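Local coordinates for ParM protein (PDB 3JS6) that forms actin-like filaments that probably drive the segregation of a staphylococcal plasmid to daughter cells, at residues A[189-194]-A[294-299]; A[195-200]-A[211-216]. One frame throughout, in Å; residues are numbered along the deposited sequence.

In the fold
In the C-terminal half of this actin-like chain, strand 185-191 enters a mixed five-stranded sheet and ends at a glycine-bearing loop, from which the chain turns back into strand 196-202. That strand and strand 205-214 form the beta hairpin tied by interaction 2, a short closure near the sheet's border within this chain. The chain then leaves for helices, among them 263-284, before strand 293-297 returns beside strand 185-191 and interaction 1 closes the larger loop, in which interaction 2 is nested. The two contacts meet between strands 185-191 and 196-202: Asp190 N lies 2.8 Å from Ile197 O, a probable hydrogen bond, and Leu189 packs on Thr196 and Ile198.

Interaction 1: residues A[189-194]-A[294-299]; sequences LDFGSG and IIVTGG
Phe191 carries CG anti to its carbonyl carbon and beside the backbone N (chi1 -70°), and the ring built on it meets Val296 at its edge: CG1 of Val296 lies in the ring plane, 3.7 Å from Phe191 CE1. On the other face of the sheet Asp190 holds CG anti to its backbone N (chi1 -175°), which leaves Asp190 CG 3.8 Å from Thr297 CG2, the two side chains crossing obliquely. Between these two faces run two parallel strands in register, Leu189 beside Val296 and Asp190 beside Thr297. Leu189 binds the residues before and after its partner: its N donates to Ile295 O at 2.7 Å and its O accepts from Thr297 N at 2.8 Å. Phe191 N continues the pattern to Thr297 O at 2.9 Å.

Parallel central strands that run out into glycine-rich loops are a hallmark of the actin-like ATPase fold. By family comparison, the DFGSG sequence here probably corresponds to the second phosphate-binding loop and the TGG sequence to the adenosine motif, although this crystal form is apo. Gly298 is part of how the two loops fit: with a positive phi of 94° and no side chain, it lets Asp190 OD2 approach its CA to 3.3 Å.

The face bearing Leu189, Phe191 and Val296 is largely apolar. Leu189 CB touches Ile294 CG2 at 3.8 Å, helices 263-284 and 301-311 pack over this side, and His304 of the second helix meets the Phe191 ring edge-to-face.

Interaction 2: residues A[195-200]-A[211-216]; sequences TTIIDT and SFVINK
Thr196 and Ile214 hold each other by a reciprocal pair of backbone hydrogen bonds, Thr196 N to Ile214 O and Ile214 N to Thr196 O, both 2.9 Å. Two residues further on, Ile198 and Phe212 do the same: Ile198 N donates to Phe212 O at 2.8 Å, and Phe212 N returns a more bent bond to Ile198 O at 2.9 Å. Side chains add a bond on either side of these pairs. The hydroxyl of Thr196 gives its proton to Lys216 O, OG1 lying 2.9 Å from that oxygen, just past the end of strand 205-214. Toward the hairpin turn, Thr200 N points almost straight at Ser211 OG (3.1 Å, 176° at the hydrogen), while that hydroxyl also bonds Val207 O.

This is an antiparallel beta hairpin in which hydrogen-bonded pairs flank the non-hydrogen-bonded pair Ile197-Val213, whose side chains lie side by side on the opposite face from Phe212. Chi1 of 58° sets Phe212 CG between the backbone N and the carbonyl carbon, and the ring that follows lies alongside Ile198. Ile198 lies over one ring face in a CH-pi contact, CB 3.9 Å from the ring centroid, and its CG1 reaches Phe212 CZ at 3.6 Å. Helix 263-284 packs against this same side, touching Ile198, Phe212 and Ile214, and its Glu276 forms a salt bridge with Lys216.

Backbone bonds thus hold the two strands through the middle, hydroxyls of Thr196 and Ser211 add a bond on either side, and the Ile198-Phe212 packing adds an apolar hold on the face turned to helix 263-284.

Interaction 1: residues A[189-194]-A[294-299]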
ATOM      1  N   LEU A 189       7.100  -9.195   8.625  1.00 23.66           N
ATOM      2  CA  LEU A 189       6.426 -10.431   8.223  1.00 22.98           C
ATOM      3  C   LEU A 189       5.083 -10.030   7.600  1.00 25.02           C
ATOM      4  O   LEU A 189       4.110  -9.731   8.301  1.00 22.31           O
ATOM      5  CB  LEU A 189       6.228 -11.328   9.471  1.00 18.82           C
ATOM      6  CG  LEU A 189       5.288 -12.534   9.329  1.00 20.71           C
ATOM      7  CD1 LEU A 189       5.788 -13.431   8.207  1.00 29.06           C
ATOM      8  CD2 LEU A 189       5.206 -13.312  10.650  1.00 19.84           C
ATOM      9  N   ASP A 190       5.039 -10.028   6.269  1.00 17.55           N
ATOM     10  CA  ASP A 190       3.869  -9.580   5.513  1.00 20.38           C
ATOM     11  C   ASP A 190       2.998 -10.716   4.922  1.00 27.81           C
ATOM     12  O   ASP A 190       3.380 -11.346   3.938  1.00 27.59           O
ATOM     13  CB  ASP A 190       4.404  -8.656   4.401  1.00 17.91           C
ATOM     14  CG  ASP A 190       3.321  -7.991   3.591  1.00 32.58           C
ATOM     15  OD1 ASP A 190       3.682  -7.050   2.858  1.00 40.19           O
ATOM     16  OD2 ASP A 190       2.134  -8.386   3.658  1.00 40.10           O
ATOM     17  N   PHE A 191       1.835 -10.959   5.524  1.00 21.80           N
ATOM     18  CA  PHE A 191       0.906 -11.991   5.050  1.00 27.97           C
ATOM     19  C   PHE A 191       0.043 -11.410   3.933  1.00 25.82           C
ATOM     20  O   PHE A 191      -0.968 -10.759   4.192  1.00 30.09           O
ATOM     21  CB  PHE A 191       0.005 -12.484   6.192  1.00 24.98           C
ATOM     22  CG  PHE A 191       0.728 -13.292   7.224  1.00 28.21           C
ATOM     23  CD1 PHE A 191       1.118 -12.714   8.432  1.00 26.54           C
ATOM     24  CD2 PHE A 191       1.036 -14.628   6.985  1.00 27.04           C
ATOM     25  CE1 PHE A 191       1.798 -13.447   9.383  1.00 29.03           C
ATOM     26  CE2 PHE A 191       1.726 -15.390   7.936  1.00 24.57           C
ATOM     27  CZ  PHE A 191       2.108 -14.804   9.135  1.00 35.45           C
ATOM     28  N   GLY A 192       0.465 -11.623   2.691  1.00 23.90           N
ATOM     29  CA  GLY A 192      -0.279 -11.097   1.561  1.00 25.90           C
ATOM     30  C   GLY A 192      -1.297 -12.097   1.042  1.00 28.35           C
ATOM     31  O   GLY A 192      -1.400 -13.200   1.567  1.00 26.26           O
ATOM     32  N   SER A 193      -2.051 -11.708   0.022  1.00 30.51           N
ATOM     33  CA  SER A 193      -3.051 -12.596  -0.551  1.00 39.19           C
ATOM     34  C   SER A 193      -2.434 -13.820  -1.247  1.00 37.56           C
ATOM     35  O   SER A 193      -2.933 -14.934  -1.111  1.00 39.77           O
ATOM     36  CB  SER A 193      -3.904 -11.821  -1.544  1.00 38.82           C
ATOM     37  OG  SER A 193      -3.071 -11.162  -2.473  1.00 40.26           O
ATOM     38  N   GLY A 194      -1.343 -13.612  -1.975  1.00 31.03           N
ATOM     39  CA  GLY A 194      -0.722 -14.713  -2.686  1.00 36.56           C
ATOM     40  C   GLY A 194       0.647 -15.141  -2.198  1.00 37.12           C
ATOM     41  O   GLY A 194       1.137 -16.209  -2.567  1.00 29.58           O
ATOM     42  N   ILE A 294       9.415  -8.302  15.242  1.00 21.69           N
ATOM     43  CA  ILE A 294       8.933  -8.797  13.975  1.00 21.72           C
ATOM     44  C   ILE A 294       7.593  -8.104  13.864  1.00 20.02           C
ATOM     45  O   ILE A 294       6.697  -8.311  14.701  1.00 23.34           O
ATOM     46  CB  ILE A 294       8.729 -10.334  14.001  1.00 24.12           C
ATOM     47  CG1 ILE A 294      10.083 -11.043  14.134  1.00 27.69           C
ATOM     48  CG2 ILE A 294       7.993 -10.758  12.767  1.00 24.78           C
ATOM     49  CD1 ILE A 294       9.966 -12.550  14.447  1.00 29.14           C
ATOM     50  N   ILE A 295       7.456  -7.252  12.860  1.00 17.95           N
ATOM     51  CA  ILE A 295       6.218  -6.524  12.644  1.00 15.53           C
ATOM     52  C   ILE A 295       5.384  -7.419  11.739  1.00 25.20           C
ATOM     53  O   ILE A 295       5.853  -7.870  10.680  1.00 24.71           O
ATOM     54  CB  ILE A 295       6.505  -5.159  11.947  1.00 16.34           C
ATOM     55  CG1 ILE A 295       7.164  -4.183  12.932  1.00 27.52           C
ATOM     56  CG2 ILE A 295       5.235  -4.510  11.502  1.00 18.15           C
ATOM     57  CD1 ILE A 295       8.612  -4.300  13.068  1.00 32.28           C
ATOM     58  N   VAL A 296       4.162  -7.701  12.169  1.00 20.08           N
ATOM     59  CA  VAL A 296       3.265  -8.569  11.410  1.00 19.92           C
ATOM     60  C   VAL A 296       2.353  -7.648  10.658  1.00 21.61           C
ATOM     61  O   VAL A 296       1.640  -6.866  11.272  1.00 19.92           O
ATOM     62  CB  VAL A 296       2.452  -9.446  12.370  1.00 23.82           C
ATOM     63  CG1 VAL A 296       1.591 -10.437  11.599  1.00 21.87           C
ATOM     64  CG2 VAL A 296       3.418 -10.161  13.312  1.00 27.62           C
ATOM     65  N   THR A 297       2.370  -7.726   9.330  1.00 15.28           N
ATOM     66  CA  THR A 297       1.539  -6.834   8.520  1.00 18.50           C
ATOM     67  C   THR A 297       0.852  -7.603   7.366  1.00 26.30           C
ATOM     68  O   THR A 297       0.955  -8.829   7.287  1.00 25.81           O
ATOM     69  CB  THR A 297       2.417  -5.663   7.981  1.00 22.30           C
ATOM     70  OG1 THR A 297       1.584  -4.628   7.468  1.00 20.50           O
ATOM     71  CG2 THR A 297       3.370  -6.143   6.887  1.00 19.02           C
ATOM     72  N   GLY A 298       0.139  -6.897   6.496  1.00 21.79           N
ATOM     73  CA  GLY A 298      -0.540  -7.576   5.395  1.00 25.64           C
ATOM     74  C   GLY A 298      -1.982  -7.914   5.730  1.00 24.76           C
ATOM     75  O   GLY A 298      -2.379  -7.881   6.894  1.00 22.98           O
ATOM     76  N   GLY A 299      -2.773  -8.243   4.709  1.00 31.12           N
ATOM     77  CA  GLY A 299      -4.169  -8.575   4.941  1.00 31.08           C
ATOM     78  C   GLY A 299      -4.342  -9.727   5.914  1.00 34.57           C
ATOM     79  O   GLY A 299      -5.371  -9.851   6.584  1.00 37.10           O
TER

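Interaction 2: residues A[195-200]-A[211-216]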
ATOM      1  N   THR A 195       1.277 -14.323  -1.365  1.00 33.57           N
ATOM      2  CA  THR A 195       2.599 -14.653  -0.849  1.00 36.69           C
ATOM      3  C   THR A 195       2.742 -14.147   0.579  1.00 30.92           C
ATOM      4  O   THR A 195       1.948 -13.322   1.030  1.00 27.65           O
ATOM      5  CB  THR A 195       3.713 -13.996  -1.704  1.00 39.11           C
ATOM      6  OG1 THR A 195       3.639 -12.571  -1.579  1.00 34.65           O
ATOM      7  CG2 THR A 195       3.555 -14.372  -3.169  1.00 43.96           C
ATOM      8  N   THR A 196       3.752 -14.660   1.274  1.00 28.73           N
ATOM      9  CA  THR A 196       4.066 -14.248   2.640  1.00 33.88           C
ATOM     10  C   THR A 196       5.517 -13.803   2.557  1.00 32.64           C
ATOM     11  O   THR A 196       6.415 -14.603   2.317  1.00 30.39           O
ATOM     12  CB  THR A 196       3.914 -15.408   3.626  1.00 33.51           C
ATOM     13  OG1 THR A 196       2.548 -15.828   3.644  1.00 30.96           O
ATOM     14  CG2 THR A 196       4.331 -14.979   5.032  1.00 32.26           C
ATOM     15  N   ILE A 197       5.735 -12.507   2.734  1.00 32.42           N
ATOM     16  CA  ILE A 197       7.057 -11.916   2.597  1.00 27.88           C
ATOM     17  C   ILE A 197       7.772 -11.550   3.895  1.00 28.81           C
ATOM     18  O   ILE A 197       7.185 -10.919   4.768  1.00 29.28           O
ATOM     19  CB  ILE A 197       6.957 -10.605   1.765  1.00 36.86           C
ATOM     20  CG1 ILE A 197       5.986 -10.789   0.599  1.00 39.87           C
ATOM     21  CG2 ILE A 197       8.327 -10.180   1.275  1.00 33.52           C
ATOM     22  CD1 ILE A 197       6.409 -11.818  -0.387  1.00 47.99           C
ATOM     23  N   ILE A 198       9.043 -11.920   4.007  1.00 24.58           N
ATOM     24  CA  ILE A 198       9.833 -11.558   5.179  1.00 20.37           C
ATOM     25  C   ILE A 198      11.000 -10.709   4.703  1.00 30.09           C
ATOM     26  O   ILE A 198      11.748 -11.118   3.807  1.00 25.66           O
ATOM     27  CB  ILE A 198      10.396 -12.780   5.920  1.00 26.09           C
ATOM     28  CG1 ILE A 198       9.276 -13.538   6.648  1.00 30.64           C
ATOM     29  CG2 ILE A 198      11.447 -12.325   6.943  1.00 24.08           C
ATOM     30  CD1 ILE A 198       8.186 -14.130   5.751  1.00 37.14           C
ATOM     31  N   ASP A 199      11.133  -9.514   5.285  1.00 20.50           N
ATOM     32  CA  ASP A 199      12.207  -8.589   4.965  1.00 26.04           C
ATOM     33  C   ASP A 199      12.891  -8.275   6.274  1.00 26.53           C
ATOM     34  O   ASP A 199      12.258  -7.799   7.223  1.00 26.21           O
ATOM     35  CB  ASP A 199      11.654  -7.298   4.341  1.00 24.27           C
ATOM     36  CG  ASP A 199      11.301  -7.476   2.883  1.00 33.36           C
ATOM     37  OD1 ASP A 199      12.220  -7.583   2.056  1.00 33.20           O
ATOM     38  OD2 ASP A 199      10.102  -7.542   2.561  1.00 38.83           O
ATOM     39  N   THR A 200      14.187  -8.532   6.316  1.00 21.95           N
ATOM     40  CA  THR A 200      14.969  -8.318   7.525  1.00 20.43           C
ATOM     41  C   THR A 200      15.910  -7.130   7.414  1.00 26.18           C
ATOM     42  O   THR A 200      16.550  -6.913   6.389  1.00 28.00           O
ATOM     43  CB  THR A 200      15.725  -9.605   7.864  1.00 24.39           C
ATOM     44  OG1 THR A 200      14.762 -10.613   8.216  1.00 27.35           O
ATOM     45  CG2 THR A 200      16.679  -9.405   9.015  1.00 25.63           C
ATOM     46  N   SER A 211      16.229 -12.382   4.116  1.00 30.98           N
ATOM     47  CA  SER A 211      14.881 -12.036   3.671  1.00 29.18           C
ATOM     48  C   SER A 211      14.436 -13.155   2.740  1.00 30.95           C
ATOM     49  O   SER A 211      15.273 -13.807   2.108  1.00 31.06           O
ATOM     50  CB  SER A 211      14.915 -10.702   2.924  1.00 27.94           C
ATOM     51  OG  SER A 211      15.480  -9.711   3.774  1.00 26.00           O
ATOM     52  N   PHE A 212      13.138 -13.410   2.672  1.00 29.38           N
ATOM     53  CA  PHE A 212      12.650 -14.464   1.793  1.00 33.28           C
ATOM     54  C   PHE A 212      11.166 -14.338   1.525  1.00 34.93           C
ATOM     55  O   PHE A 212      10.476 -13.507   2.134  1.00 26.47           O
ATOM     56  CB  PHE A 212      12.950 -15.857   2.378  1.00 25.87           C
ATOM     57  CG  PHE A 212      12.368 -16.092   3.742  1.00 29.71           C
ATOM     58  CD1 PHE A 212      13.014 -15.604   4.881  1.00 33.50           C
ATOM     59  CD2 PHE A 212      11.178 -16.798   3.894  1.00 23.30           C
ATOM     60  CE1 PHE A 212      12.484 -15.822   6.159  1.00 32.55           C
ATOM     61  CE2 PHE A 212      10.635 -17.023   5.161  1.00 33.14           C
ATOM     62  CZ  PHE A 212      11.292 -16.532   6.304  1.00 25.49           C
ATOM     63  N   VAL A 213      10.683 -15.172   0.607  1.00 28.29           N
ATOM     64  CA  VAL A 213       9.272 -15.185   0.249  1.00 28.85           C
ATOM     65  C   VAL A 213       8.714 -16.608   0.200  1.00 33.52           C
ATOM     66  O   VAL A 213       9.357 -17.508  -0.319  1.00 31.42           O
ATOM     67  CB  VAL A 213       9.040 -14.548  -1.119  1.00 28.59           C
ATOM     68  CG1 VAL A 213       7.547 -14.555  -1.445  1.00 34.45           C
ATOM     69  CG2 VAL A 213       9.584 -13.120  -1.129  1.00 32.79           C
ATOM     70  N   ILE A 214       7.525 -16.794   0.765  1.00 32.17           N
ATOM     71  CA  ILE A 214       6.841 -18.080   0.760  1.00 35.75           C
ATOM     72  C   ILE A 214       5.750 -17.843  -0.279  1.00 36.14           C
ATOM     73  O   ILE A 214       5.031 -16.841  -0.210  1.00 37.91           O
ATOM     74  CB  ILE A 214       6.201 -18.399   2.141  1.00 38.60           C
ATOM     75  CG1 ILE A 214       7.270 -18.402   3.229  1.00 35.57           C
ATOM     76  CG2 ILE A 214       5.492 -19.746   2.102  1.00 41.42           C
ATOM     77  CD1 ILE A 214       8.491 -19.211   2.894  1.00 48.66           C
ATOM     78  N   ASN A 215       5.631 -18.738  -1.254  1.00 36.32           N
ATOM     79  CA  ASN A 215       4.639 -18.554  -2.306  1.00 42.57           C
ATOM     80  C   ASN A 215       3.261 -19.082  -1.943  1.00 45.89           C
ATOM     81  O   ASN A 215       2.629 -19.792  -2.729  1.00 51.23           O
ATOM     82  CB  ASN A 215       5.125 -19.196  -3.610  1.00 48.72           C
ATOM     83  CG  ASN A 215       4.389 -18.668  -4.825  1.00 57.76           C
ATOM     84  OD1 ASN A 215       4.178 -17.458  -4.958  1.00 55.97           O
ATOM     85  ND2 ASN A 215       4.005 -19.572  -5.731  1.00 61.50           N
ATOM     86  N   LYS A 216       2.805 -18.725  -0.749  1.00 37.56           N
ATOM     87  CA  LYS A 216       1.495 -19.122  -0.244  1.00 43.13           C
ATOM     88  C   LYS A 216       0.951 -17.904   0.495  1.00 45.73           C
ATOM     89  O   LYS A 216       1.683 -17.261   1.244  1.00 43.49           O
ATOM     90  CB  LYS A 216       1.633 -20.306   0.720  1.00 47.33           C
ATOM     91  CG  LYS A 216       2.235 -21.562   0.077  1.00 56.03           C
ATOM     92  CD  LYS A 216       3.043 -22.399   1.075  1.00 56.90           C
ATOM     93  CE  LYS A 216       2.176 -22.930   2.207  1.00 58.95           C
ATOM     94  NZ  LYS A 216       2.949 -23.828   3.114  1.00 58.81           N
TER